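Long-range contact in NAD-dependent protein deacylase 2 (Archaeoglobus fulgidus, PDB 1S7G), which removes acetyl groups from lysine residues of proteins, including the chromatin protein Alba, using NAD and releasing nicotinamide and O-acetyl-ADP-ribose: residues Lys182-Phe187 with Tyr204-Ala209. Sequence-based numbering, arbitrary orientation.
Sequences KHCDAF and YIAKKA. With ZN (zinc ion), chain G.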
loop_
_atom_site.group_PDB
_atom_site.type_symbol
_atom_site.label_atom_id
_atom_site.label_comp_id
_atom_site.label_asym_id
_atom_site.label_seq_id
_atom_site.Cartn_x
_atom_site.Cartn_y
_atom_site.Cartn_z
ATOM N N LYS A 182 -3.524 6.237 5.613
ATOM C CA LYS A 182 -4.737 7.051 5.558
ATOM C C LYS A 182 -6.054 6.299 5.448
ATOM O O LYS A 182 -7.105 6.847 5.787
ATOM C CB LYS A 182 -4.653 8.062 4.407
ATOM C CG LYS A 182 -3.749 9.248 4.689
ATOM C CD LYS A 182 -3.886 10.308 3.600
ATOM C CE LYS A 182 -3.018 11.528 3.886
ATOM N NZ LYS A 182 -3.088 12.524 2.781
ATOM N N HIS A 183 -6.025 5.059 4.974
ATOM C CA HIS A 183 -7.277 4.329 4.847
ATOM C C HIS A 183 -7.346 3.031 5.643
ATOM O O HIS A 183 -8.305 2.284 5.516
ATOM C CB HIS A 183 -7.594 4.073 3.362
ATOM C CG HIS A 183 -6.734 3.030 2.720
ATOM N ND1 HIS A 183 -6.130 3.219 1.496
ATOM C CD2 HIS A 183 -6.418 1.769 3.103
ATOM C CE1 HIS A 183 -5.483 2.120 1.152
ATOM N NE2 HIS A 183 -5.644 1.225 2.109
ATOM N N CYS A 184 -6.341 2.757 6.469
ATOM C CA CYS A 184 -6.374 1.542 7.276
ATOM C C CYS A 184 -7.331 1.772 8.452
ATOM O O CYS A 184 -7.635 2.918 8.791
ATOM C CB CYS A 184 -4.976 1.198 7.809
ATOM S SG CYS A 184 -4.277 2.362 9.034
ATOM N N ASP A 185 -7.817 0.695 9.067
ATOM C CA ASP A 185 -8.713 0.848 10.206
ATOM C C ASP A 185 -7.969 0.502 11.491
ATOM O O ASP A 185 -8.442 0.773 12.591
ATOM C CB ASP A 185 -9.987 0.004 10.021
ATOM C CG ASP A 185 -9.711 -1.480 9.882
ATOM O OD1 ASP A 185 -8.651 -1.853 9.349
ATOM O OD2 ASP A 185 -10.579 -2.281 10.289
ATOM N N ALA A 186 -6.778 -0.065 11.330
ATOM C CA ALA A 186 -5.918 -0.427 12.450
ATOM C C ALA A 186 -4.465 -0.251 11.998
ATOM O O ALA A 186 -4.079 -0.721 10.925
ATOM C CB ALA A 186 -6.169 -1.863 12.864
ATOM N N PHE A 187 -3.663 0.422 12.815
ATOM C CA PHE A 187 -2.260 0.661 12.482
ATOM C C PHE A 187 -1.392 0.193 13.653
ATOM O O PHE A 187 -1.453 0.764 14.739
ATOM C CB PHE A 187 -2.036 2.161 12.220
ATOM C CG PHE A 187 -0.660 2.499 11.689
ATOM C CD1 PHE A 187 -0.407 2.505 10.320
ATOM C CD2 PHE A 187 0.381 2.819 12.561
ATOM C CE1 PHE A 187 0.860 2.824 9.823
ATOM C CE2 PHE A 187 1.660 3.142 12.078
ATOM C CZ PHE A 187 1.899 3.144 10.705
ATOM N N TYR A 204 1.179 9.249 13.046
ATOM C CA TYR A 204 0.367 10.465 13.185
ATOM C C TYR A 204 -0.599 10.608 12.025
ATOM O O TYR A 204 -1.690 11.159 12.183
ATOM C CB TYR A 204 1.264 11.706 13.270
ATOM C CG TYR A 204 1.928 11.858 14.627
ATOM C CD1 TYR A 204 1.222 12.389 15.709
ATOM C CD2 TYR A 204 3.233 11.419 14.844
ATOM C CE1 TYR A 204 1.796 12.476 16.979
ATOM C CE2 TYR A 204 3.819 11.500 16.116
ATOM C CZ TYR A 204 3.088 12.031 17.177
ATOM O OH TYR A 204 3.630 12.100 18.439
ATOM N N ILE A 205 -0.194 10.121 10.855
ATOM C CA ILE A 205 -1.051 10.180 9.687
ATOM C C ILE A 205 -2.217 9.214 9.897
ATOM O O ILE A 205 -3.373 9.585 9.686
ATOM C CB ILE A 205 -0.276 9.812 8.405
ATOM C CG1 ILE A 205 0.625 10.986 8.004
ATOM C CG2 ILE A 205 -1.248 9.469 7.274
ATOM C CD1 ILE A 205 1.580 10.672 6.858
ATOM N N ALA A 206 -1.921 7.989 10.334
ATOM C CA ALA A 206 -2.986 7.009 10.577
ATOM C C ALA A 206 -3.887 7.491 11.717
ATOM O O ALA A 206 -5.104 7.344 11.655
ATOM C CB ALA A 206 -2.395 5.628 10.906
ATOM N N LYS A 207 -3.285 8.077 12.749
ATOM C CA LYS A 207 -4.048 8.584 13.885
ATOM C C LYS A 207 -5.065 9.636 13.419
ATOM O O LYS A 207 -6.235 9.562 13.765
ATOM C CB LYS A 207 -3.103 9.198 14.924
ATOM C CG LYS A 207 -3.797 9.773 16.156
ATOM C CD LYS A 207 -4.345 8.666 17.036
ATOM C CE LYS A 207 -4.962 9.213 18.316
ATOM N NZ LYS A 207 -5.394 8.104 19.216
ATOM N N LYS A 208 -4.623 10.610 12.627
ATOM C CA LYS A 208 -5.542 11.644 12.136
ATOM C C LYS A 208 -6.660 11.050 11.267
ATOM O O LYS A 208 -7.791 11.540 11.275
ATOM C CB LYS A 208 -4.797 12.718 11.324
ATOM C CG LYS A 208 -5.723 13.816 10.782
ATOM C CD LYS A 208 -5.047 14.704 9.742
ATOM C CE LYS A 208 -4.363 15.916 10.366
ATOM N NZ LYS A 208 -5.352 16.935 10.826
ATOM N N ALA A 209 -6.335 10.002 10.517
ATOM C CA ALA A 209 -7.309 9.350 9.647
ATOM C C ALA A 209 -8.333 8.527 10.428
ATOM O O ALA A 209 -9.310 8.054 9.857
ATOM C CB ALA A 209 -6.596 8.463 8.632
HETATM ZN ZN ZN G . -4.644 -0.754 2.085
#
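Phe187 holds its CG anti to the backbone N (chi1 -172°), and this carries the ring to the methyl of Ala206. Lys182 CG stands anti to its own carbonyl carbon (chi1 -76°), which brings it to Ile205. The contact belongs to the Rossmann-type domain of the sirtuin fold. Helix 202-209 is the crossover of a beta-alpha-beta unit between parallel strands 186-190 and 212-217. Here it packs on the start of the first strand and on Lys182 of helix 171-183. No hydrogen bond joins the two segments. Ala206 CB approaches the Phe187 ring obliquely, 3.7 Å from CG. Cys184 SG is a looser neighbour of the same methyl, at 4.2 Å from Ala206 CB. Met213 and Ala181 also touch Ala206. The Lys182 and Ile205 side chains run at a slant, with Lys182 CG 3.6 Å from Ile205 CG2. Beyond CG the lysine is extended, and its NZ forms salt bridges with Glu48 and Asp46 of a second subunit. His183 turns away and binds an intersubunit zinc ion through NE2, together with His17 and Glu180 of the same chain and His130 of a third subunit. This ion is distinct from the four-cysteine zinc. One turn on from Ile205, Ala209 CB sits 3.3 Å from Lys182 O.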